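Local coordinates for CDP-glucose-4,6-dehydratase (Yersinia pseudotuberculosis, PDB 1RKX), which catalyses the conversion of CDP-D-glucose to CDP-4-keto-6-deoxy-D-glucose, with loss of water, as an NAD-binding member of the short-chain dehydrogenase/reductase family, at residues L72-H86 against L114-V128. Numbering follows the deposited sequence.
Sequences LLESIREFQPEIVFH and LLEAIRHVGGVKAVV
Val84 and Phe85 pair with Val127 and Val128 as parallel neighbours in the central sheet of the Rossmann fold, and each strand is preceded by a helix on the same face of that sheet. Backbone bonds run Val84 N to Ala126 O, Val128 N to Val84 O and His86 N to Val128 O. Where the strands begin, Glu82 O accepts two amides, Ala126 N in its carbonyl plane at 3.1 Å and Lys125 N tilted from that plane at 2.8 Å.

Apolar contacts join the helices, which cross at -40°. Ala117 sits close against helix 72-79, its CB 3.6 Å from Ile76 CD1. Val121 lays CG2 against Leu73 CD1. Between the helices and the sheet, Val84 CG2 meets Ile118 CD1 tip to tip at 4.1 Å, while the Leu114 side chain passes His86 in the opposite sense and brings CD2 to 3.6 Å from His86 CB. The His86 ring, hydrogen-bonded to Thr15, lies near Ile66 of the NAD site. On the other face, Phe85 runs alongside Val128.

Two waters bridge the helix ends and the turns that follow, one donating to Pro81 O and Gly122 O, another to Val121 O and Gln80 OE1. Bent at chi2 (-72°), Gln80 folds back so that NE2 donates almost straight to a lone pair of Arg77 O at 2.6 Å.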
ATOM      1  N   LEU C  72      27.833 -26.676  11.893  1.00 21.95           N
ATOM      2  CA  LEU C  72      27.235 -25.531  12.577  1.00 20.61           C
ATOM      3  C   LEU C  72      26.339 -26.024  13.714  1.00 20.44           C
ATOM      4  O   LEU C  72      26.335 -25.453  14.806  1.00 20.72           O
ATOM      5  CB  LEU C  72      26.423 -24.686  11.592  1.00 18.93           C
ATOM      6  CG  LEU C  72      25.655 -23.495  12.176  1.00 21.37           C
ATOM      7  CD1 LEU C  72      26.591 -22.582  12.963  1.00 20.04           C
ATOM      8  CD2 LEU C  72      24.989 -22.728  11.036  1.00 21.08           C
ATOM      9  N   LEU C  73      25.579 -27.085  13.447  1.00 21.00           N
ATOM     10  CA  LEU C  73      24.694 -27.670  14.452  1.00 22.15           C
ATOM     11  C   LEU C  73      25.515 -28.125  15.658  1.00 25.04           C
ATOM     12  O   LEU C  73      25.157 -27.851  16.808  1.00 25.37           O
ATOM     13  CB  LEU C  73      23.949 -28.865  13.852  1.00 21.10           C
ATOM     14  CG  LEU C  73      23.232 -29.847  14.787  1.00 23.54           C
ATOM     15  CD1 LEU C  73      22.050 -29.163  15.467  1.00 20.39           C
ATOM     16  CD2 LEU C  73      22.765 -31.057  13.970  1.00 22.24           C
ATOM     17  N   GLU C  74      26.617 -28.819  15.388  1.00 27.85           N
ATOM     18  CA  GLU C  74      27.489 -29.315  16.447  1.00 32.14           C
ATOM     19  C   GLU C  74      28.128 -28.180  17.239  1.00 30.77           C
ATOM     20  O   GLU C  74      28.194 -28.238  18.467  1.00 28.16           O
ATOM     21  CB  GLU C  74      28.590 -30.205  15.863  1.00 39.96           C
ATOM     22  CG  GLU C  74      28.092 -31.527  15.311  1.00 53.46           C
ATOM     23  CD  GLU C  74      27.353 -32.348  16.350  1.00 60.55           C
ATOM     24  OE1 GLU C  74      27.924 -32.597  17.433  1.00 64.28           O
ATOM     25  OE2 GLU C  74      26.199 -32.745  16.081  1.00 64.03           O
ATOM     26  N   SER C  75      28.602 -27.157  16.533  1.00 26.89           N
ATOM     27  CA  SER C  75      29.236 -26.013  17.182  1.00 27.39           C
ATOM     28  C   SER C  75      28.264 -25.349  18.154  1.00 27.73           C
ATOM     29  O   SER C  75      28.656 -24.900  19.236  1.00 30.24           O
ATOM     30  CB  SER C  75      29.698 -24.998  16.132  1.00 27.68           C
ATOM     31  OG  SER C  75      30.329 -23.880  16.737  1.00 25.77           O
ATOM     32  N   ILE C  76      26.995 -25.295  17.769  1.00 26.76           N
ATOM     33  CA  ILE C  76      25.972 -24.689  18.606  1.00 25.94           C
ATOM     34  C   ILE C  76      25.554 -25.619  19.749  1.00 26.81           C
ATOM     35  O   ILE C  76      25.449 -25.189  20.901  1.00 25.61           O
ATOM     36  CB  ILE C  76      24.731 -24.309  17.762  1.00 24.60           C
ATOM     37  CG1 ILE C  76      25.114 -23.205  16.766  1.00 25.18           C
ATOM     38  CG2 ILE C  76      23.596 -23.853  18.675  1.00 23.22           C
ATOM     39  CD1 ILE C  76      24.029 -22.848  15.759  1.00 23.15           C
ATOM     40  N   ARG C  77      25.319 -26.888  19.431  1.00 28.59           N
ATOM     41  CA  ARG C  77      24.916 -27.870  20.440  1.00 32.58           C
ATOM     42  C   ARG C  77      25.972 -28.009  21.530  1.00 31.95           C
ATOM     43  O   ARG C  77      25.650 -28.157  22.706  1.00 32.03           O
ATOM     44  CB  ARG C  77      24.693 -29.238  19.797  1.00 35.75           C
ATOM     45  CG  ARG C  77      24.439 -30.353  20.805  1.00 40.28           C
ATOM     46  CD  ARG C  77      24.421 -31.696  20.108  1.00 44.11           C
ATOM     47  NE  ARG C  77      23.318 -31.788  19.161  1.00 46.30           N
ATOM     48  CZ  ARG C  77      23.309 -32.585  18.099  1.00 47.99           C
ATOM     49  NH1 ARG C  77      24.352 -33.361  17.840  1.00 48.16           N
ATOM     50  NH2 ARG C  77      22.255 -32.608  17.298  1.00 48.65           N
ATOM     51  N   GLU C  78      27.233 -27.984  21.121  1.00 32.31           N
ATOM     52  CA  GLU C  78      28.351 -28.090  22.049  1.00 37.64           C
ATOM     53  C   GLU C  78      28.359 -26.916  23.024  1.00 33.42           C
ATOM     54  O   GLU C  78      28.642 -27.081  24.209  1.00 32.81           O
ATOM     55  CB  GLU C  78      29.667 -28.122  21.259  1.00 45.94           C
ATOM     56  CG  GLU C  78      30.949 -28.195  22.089  1.00 58.86           C
ATOM     57  CD  GLU C  78      31.295 -26.888  22.788  1.00 65.23           C
ATOM     58  OE1 GLU C  78      31.328 -25.833  22.118  1.00 67.65           O
ATOM     59  OE2 GLU C  78      31.546 -26.919  24.010  1.00 68.08           O
ATOM     60  N   PHE C  79      28.023 -25.733  22.520  1.00 27.76           N
ATOM     61  CA  PHE C  79      28.029 -24.517  23.322  1.00 26.26           C
ATOM     62  C   PHE C  79      26.780 -24.232  24.165  1.00 25.62           C
ATOM     63  O   PHE C  79      26.888 -23.627  25.234  1.00 26.34           O
ATOM     64  CB  PHE C  79      28.315 -23.321  22.408  1.00 24.83           C
ATOM     65  CG  PHE C  79      28.513 -22.025  23.143  1.00 24.94           C
ATOM     66  CD1 PHE C  79      29.569 -21.873  24.035  1.00 24.09           C
ATOM     67  CD2 PHE C  79      27.644 -20.956  22.943  1.00 24.82           C
ATOM     68  CE1 PHE C  79      29.760 -20.671  24.719  1.00 25.41           C
ATOM     69  CE2 PHE C  79      27.826 -19.748  23.623  1.00 25.77           C
ATOM     70  CZ  PHE C  79      28.887 -19.607  24.511  1.00 25.21           C
ATOM     71  N   GLN C  80      25.608 -24.650  23.695  1.00 24.53           N
ATOM     72  CA  GLN C  80      24.357 -24.413  24.422  1.00 25.00           C
ATOM     73  C   GLN C  80      24.143 -22.921  24.704  1.00 25.13           C
ATOM     74  O   GLN C  80      23.994 -22.508  25.855  1.00 25.29           O
ATOM     75  CB  GLN C  80      24.359 -25.181  25.749  1.00 26.48           C
ATOM     76  CG  GLN C  80      24.483 -26.694  25.604  1.00 28.61           C
ATOM     77  CD  GLN C  80      23.226 -27.338  25.063  1.00 30.37           C
ATOM     78  OE1 GLN C  80      22.155 -27.227  25.657  1.00 30.83           O
ATOM     79  NE2 GLN C  80      23.349 -28.021  23.927  1.00 32.25           N
ATOM     80  N   PRO C  81      24.117 -22.090  23.654  1.00 23.77           N
ATOM     81  CA  PRO C  81      23.919 -20.650  23.855  1.00 23.70           C
ATOM     82  C   PRO C  81      22.494 -20.287  24.267  1.00 21.41           C
ATOM     83  O   PRO C  81      21.548 -21.009  23.960  1.00 22.57           O
ATOM     84  CB  PRO C  81      24.273 -20.071  22.488  1.00 22.81           C
ATOM     85  CG  PRO C  81      23.716 -21.116  21.566  1.00 23.20           C
ATOM     86  CD  PRO C  81      24.211 -22.408  22.218  1.00 23.68           C
ATOM     87  N   GLU C  82      22.352 -19.163  24.966  1.00 25.05           N
ATOM     88  CA  GLU C  82      21.041 -18.677  25.389  1.00 26.17           C
ATOM     89  C   GLU C  82      20.690 -17.526  24.453  1.00 24.09           C
ATOM     90  O   GLU C  82      19.525 -17.172  24.286  1.00 23.24           O
ATOM     91  CB  GLU C  82      21.090 -18.109  26.804  1.00 28.57           C
ATOM     92  CG  GLU C  82      21.719 -18.980  27.855  1.00 33.07           C
ATOM     93  CD  GLU C  82      21.926 -18.201  29.138  1.00 34.67           C
ATOM     94  OE1 GLU C  82      20.909 -17.809  29.756  1.00 31.73           O
ATOM     95  OE2 GLU C  82      23.101 -17.964  29.508  1.00 32.81           O
ATOM     96  N   ILE C  83      21.724 -16.935  23.868  1.00 22.09           N
ATOM     97  CA  ILE C  83      21.554 -15.813  22.956  1.00 21.99           C
ATOM     98  C   ILE C  83      22.419 -16.011  21.718  1.00 21.79           C
ATOM     99  O   ILE C  83      23.591 -16.390  21.815  1.00 21.55           O
ATOM    100  CB  ILE C  83      21.952 -14.484  23.637  1.00 23.58           C
ATOM    101  CG1 ILE C  83      21.107 -14.269  24.896  1.00 25.77           C
ATOM    102  CG2 ILE C  83      21.743 -13.318  22.669  1.00 23.74           C
ATOM    103  CD1 ILE C  83      21.527 -13.061  25.723  1.00 27.01           C
ATOM    104  N   VAL C  84      21.838 -15.742  20.553  1.00 20.44           N
ATOM    105  CA  VAL C  84      22.552 -15.895  19.299  1.00 20.99           C
ATOM    106  C   VAL C  84      22.462 -14.649  18.421  1.00 17.83           C
ATOM    107  O   VAL C  84      21.386 -14.085  18.242  1.00 19.70           O
ATOM    108  CB  VAL C  84      21.996 -17.076  18.475  1.00 19.34           C
ATOM    109  CG1 VAL C  84      22.720 -17.146  17.129  1.00 20.52           C
ATOM    110  CG2 VAL C  84      22.158 -18.382  19.245  1.00 20.94           C
ATOM    111  N   PHE C  85      23.603 -14.228  17.889  1.00 17.87           N
ATOM    112  CA  PHE C  85      23.667 -13.096  16.969  1.00 17.92           C
ATOM    113  C   PHE C  85      24.215 -13.667  15.666  1.00 18.72           C
ATOM    114  O   PHE C  85      25.361 -14.132  15.619  1.00 19.17           O
ATOM    115  CB  PHE C  85      24.621 -12.008  17.469  1.00 18.93           C
ATOM    116  CG  PHE C  85      24.096 -11.219  18.635  1.00 19.38           C
ATOM    117  CD1 PHE C  85      24.432 -11.574  19.939  1.00 19.65           C
ATOM    118  CD2 PHE C  85      23.282 -10.105  18.429  1.00 17.50           C
ATOM    119  CE1 PHE C  85      23.967 -10.824  21.028  1.00 18.16           C
ATOM    120  CE2 PHE C  85      22.809  -9.347  19.507  1.00 17.21           C
ATOM    121  CZ  PHE C  85      23.155  -9.707  20.811  1.00 18.26           C
ATOM    122  N   HIS C  86      23.401 -13.650  14.614  1.00 19.85           N
ATOM    123  CA  HIS C  86      23.833 -14.174  13.326  1.00 17.71           C
ATOM    124  C   HIS C  86      24.297 -13.036  12.429  1.00 18.41           C
ATOM    125  O   HIS C  86      23.479 -12.305  11.869  1.00 19.16           O
ATOM    126  CB  HIS C  86      22.685 -14.952  12.668  1.00 18.91           C
ATOM    127  CG  HIS C  86      23.005 -15.478  11.298  1.00 20.04           C
ATOM    128  ND1 HIS C  86      24.170 -16.157  11.012  1.00 20.27           N
ATOM    129  CD2 HIS C  86      22.302 -15.431  10.140  1.00 19.50           C
ATOM    130  CE1 HIS C  86      24.174 -16.504   9.736  1.00 20.44           C
ATOM    131  NE2 HIS C  86      23.051 -16.076   9.185  1.00 18.23           N
ATOM    132  N   LEU C 114      21.328 -22.119  10.452  1.00 17.68           N
ATOM    133  CA  LEU C 114      21.454 -21.561  11.796  1.00 17.89           C
ATOM    134  C   LEU C 114      20.150 -21.729  12.573  1.00 17.20           C
ATOM    135  O   LEU C 114      20.151 -22.203  13.718  1.00 16.31           O
ATOM    136  CB  LEU C 114      21.809 -20.072  11.729  1.00 18.35           C
ATOM    137  CG  LEU C 114      21.897 -19.435  13.121  1.00 20.59           C
ATOM    138  CD1 LEU C 114      23.354 -19.213  13.479  1.00 21.81           C
ATOM    139  CD2 LEU C 114      21.126 -18.129  13.152  1.00 21.39           C
ATOM    140  N   LEU C 115      19.040 -21.342  11.950  1.00 16.71           N
ATOM    141  CA  LEU C 115      17.729 -21.451  12.585  1.00 16.31           C
ATOM    142  C   LEU C 115      17.348 -22.909  12.838  1.00 17.37           C
ATOM    143  O   LEU C 115      16.736 -23.228  13.860  1.00 15.66           O
ATOM    144  CB  LEU C 115      16.665 -20.753  11.728  1.00 17.02           C
ATOM    145  CG  LEU C 115      16.865 -19.235  11.596  1.00 19.82           C
ATOM    146  CD1 LEU C 115      15.887 -18.651  10.576  1.00 20.29           C
ATOM    147  CD2 LEU C 115      16.669 -18.585  12.964  1.00 21.00           C
ATOM    148  N   GLU C 116      17.725 -23.799  11.922  1.00 16.13           N
ATOM    149  CA  GLU C 116      17.427 -25.220  12.090  1.00 19.30           C
ATOM    150  C   GLU C 116      18.194 -25.767  13.298  1.00 20.90           C
ATOM    151  O   GLU C 116      17.657 -26.541  14.094  1.00 19.95           O
ATOM    152  CB  GLU C 116      17.819 -25.994  10.825  1.00 19.93           C
ATOM    153  CG  GLU C 116      17.443 -27.479  10.823  1.00 22.13           C
ATOM    154  CD  GLU C 116      15.939 -27.727  10.812  1.00 23.88           C
ATOM    155  OE1 GLU C 116      15.151 -26.767  10.662  1.00 20.65           O
ATOM    156  OE2 GLU C 116      15.544 -28.906  10.949  1.00 26.94           O
ATOM    157  N   ALA C 117      19.453 -25.357  13.436  1.00 18.96           N
ATOM    158  CA  ALA C 117      20.276 -25.805  14.555  1.00 19.85           C
ATOM    159  C   ALA C 117      19.656 -25.339  15.868  1.00 24.13           C
ATOM    160  O   ALA C 117      19.548 -26.103  16.830  1.00 20.77           O
ATOM    161  CB  ALA C 117      21.691 -25.256  14.419  1.00 20.12           C
ATOM    162  N   ILE C 118      19.240 -24.077  15.899  1.00 21.35           N
ATOM    163  CA  ILE C 118      18.630 -23.507  17.090  1.00 22.31           C
ATOM    164  C   ILE C 118      17.350 -24.259  17.445  1.00 22.36           C
ATOM    165  O   ILE C 118      17.079 -24.544  18.617  1.00 23.00           O
ATOM    166  CB  ILE C 118      18.323 -22.009  16.872  1.00 21.90           C
ATOM    167  CG1 ILE C 118      19.642 -21.244  16.732  1.00 22.91           C
ATOM    168  CG2 ILE C 118      17.476 -21.463  18.022  1.00 22.37           C
ATOM    169  CD1 ILE C 118      19.490 -19.771  16.393  1.00 22.68           C
ATOM    170  N   ARG C 119      16.579 -24.593  16.416  1.00 24.56           N
ATOM    171  CA  ARG C 119      15.328 -25.316  16.580  1.00 26.71           C
ATOM    172  C   ARG C 119      15.535 -26.661  17.282  1.00 26.95           C
ATOM    173  O   ARG C 119      14.794 -27.020  18.198  1.00 24.57           O
ATOM    174  CB  ARG C 119      14.698 -25.536  15.202  1.00 25.04           C
ATOM    175  CG  ARG C 119      13.353 -26.228  15.199  1.00 28.30           C
ATOM    176  CD  ARG C 119      12.680 -26.068  13.842  1.00 28.50           C
ATOM    177  NE  ARG C 119      13.095 -27.048  12.840  1.00 29.94           N
ATOM    178  CZ  ARG C 119      12.530 -28.242  12.694  1.00 30.40           C
ATOM    179  NH1 ARG C 119      11.529 -28.603  13.491  1.00 28.60           N
ATOM    180  NH2 ARG C 119      12.945 -29.065  11.738  1.00 30.23           N
ATOM    181  N   HIS C 120      16.558 -27.394  16.862  1.00 26.70           N
ATOM    182  CA  HIS C 120      16.828 -28.708  17.438  1.00 32.27           C
ATOM    183  C   HIS C 120      17.610 -28.727  18.745  1.00 31.73           C
ATOM    184  O   HIS C 120      17.340 -29.552  19.616  1.00 32.34           O
ATOM    185  CB  HIS C 120      17.522 -29.586  16.398  1.00 36.71           C
ATOM    186  CG  HIS C 120      16.663 -29.883  15.209  1.00 42.52           C
ATOM    187  ND1 HIS C 120      15.420 -30.468  15.320  1.00 45.13           N
ATOM    188  CD2 HIS C 120      16.852 -29.651  13.888  1.00 44.13           C
ATOM    189  CE1 HIS C 120      14.879 -30.581  14.119  1.00 45.72           C
ATOM    190  NE2 HIS C 120      15.729 -30.092  13.234  1.00 45.53           N
ATOM    191  N   VAL C 121      18.574 -27.825  18.892  1.00 30.05           N
ATOM    192  CA  VAL C 121      19.369 -27.775  20.114  1.00 29.01           C
ATOM    193  C   VAL C 121      18.521 -27.345  21.307  1.00 27.98           C
ATOM    194  O   VAL C 121      18.642 -27.901  22.400  1.00 28.92           O
ATOM    195  CB  VAL C 121      20.565 -26.810  19.958  1.00 28.99           C
ATOM    196  CG1 VAL C 121      21.292 -26.645  21.290  1.00 28.35           C
ATOM    197  CG2 VAL C 121      21.523 -27.346  18.906  1.00 28.22           C
ATOM    198  N   GLY C 122      17.659 -26.355  21.089  1.00 28.27           N
ATOM    199  CA  GLY C 122      16.798 -25.869  22.153  1.00 27.68           C
ATOM    200  C   GLY C 122      17.531 -25.011  23.172  1.00 27.56           C
ATOM    201  O   GLY C 122      18.757 -24.912  23.148  1.00 25.71           O
ATOM    202  N   GLY C 123      16.774 -24.378  24.063  1.00 26.32           N
ATOM    203  CA  GLY C 123      17.378 -23.553  25.094  1.00 27.15           C
ATOM    204  C   GLY C 123      17.741 -22.133  24.696  1.00 28.04           C
ATOM    205  O   GLY C 123      18.059 -21.311  25.556  1.00 27.16           O
ATOM    206  N   VAL C 124      17.715 -21.829  23.401  1.00 26.75           N
ATOM    207  CA  VAL C 124      18.047 -20.479  22.966  1.00 23.57           C
ATOM    208  C   VAL C 124      16.864 -19.562  23.272  1.00 22.12           C
ATOM    209  O   VAL C 124      15.738 -19.809  22.833  1.00 23.81           O
ATOM    210  CB  VAL C 124      18.368 -20.437  21.463  1.00 23.74           C
ATOM    211  CG1 VAL C 124      18.712 -19.015  21.050  1.00 21.47           C
ATOM    212  CG2 VAL C 124      19.541 -21.375  21.155  1.00 22.91           C
ATOM    213  N   LYS C 125      17.127 -18.500  24.027  1.00 23.64           N
ATOM    214  CA  LYS C 125      16.088 -17.559  24.432  1.00 26.62           C
ATOM    215  C   LYS C 125      15.920 -16.377  23.476  1.00 23.07           C
ATOM    216  O   LYS C 125      14.804 -15.897  23.260  1.00 21.95           O
ATOM    217  CB  LYS C 125      16.391 -17.031  25.841  1.00 29.54           C
ATOM    218  CG  LYS C 125      16.439 -18.102  26.937  1.00 38.29           C
ATOM    219  CD  LYS C 125      15.134 -18.164  27.718  1.00 43.71           C
ATOM    220  CE  LYS C 125      13.977 -18.572  26.825  1.00 46.02           C
ATOM    221  NZ  LYS C 125      12.639 -18.313  27.429  1.00 44.52           N
ATOM    222  N   ALA C 126      17.026 -15.909  22.907  1.00 20.00           N
ATOM    223  CA  ALA C 126      16.978 -14.773  21.992  1.00 21.67           C
ATOM    224  C   ALA C 126      17.851 -14.968  20.763  1.00 19.88           C
ATOM    225  O   ALA C 126      19.015 -15.361  20.862  1.00 18.43           O
ATOM    226  CB  ALA C 126      17.394 -13.496  22.719  1.00 21.24           C
ATOM    227  N   VAL C 127      17.277 -14.685  19.597  1.00 18.95           N
ATOM    228  CA  VAL C 127      18.002 -14.807  18.344  1.00 16.62           C
ATOM    229  C   VAL C 127      17.888 -13.480  17.600  1.00 18.14           C
ATOM    230  O   VAL C 127      16.783 -12.985  17.344  1.00 18.27           O
ATOM    231  CB  VAL C 127      17.420 -15.928  17.449  1.00 17.22           C
ATOM    232  CG1 VAL C 127      18.231 -16.033  16.145  1.00 15.67           C
ATOM    233  CG2 VAL C 127      17.439 -17.256  18.192  1.00 17.74           C
ATOM    234  N   VAL C 128      19.032 -12.899  17.270  1.00 17.48           N
ATOM    235  CA  VAL C 128      19.064 -11.645  16.546  1.00 19.45           C
ATOM    236  C   VAL C 128      19.776 -11.904  15.228  1.00 17.45           C
ATOM    237  O   VAL C 128      20.993 -12.087  15.183  1.00 17.59           O
ATOM    238  CB  VAL C 128      19.809 -10.555  17.333  1.00 17.40           C
ATOM    239  CG1 VAL C 128      19.957  -9.303  16.470  1.00 18.38           C
ATOM    240  CG2 VAL C 128      19.037 -10.220  18.602  1.00 20.07           C
TER
HETATM  241  O   HOH W   1      19.788 -28.163  25.045  1.00 40.35           O
HETATM  242  O   HOH W   2      21.161 -23.598  23.986  1.00 27.68           O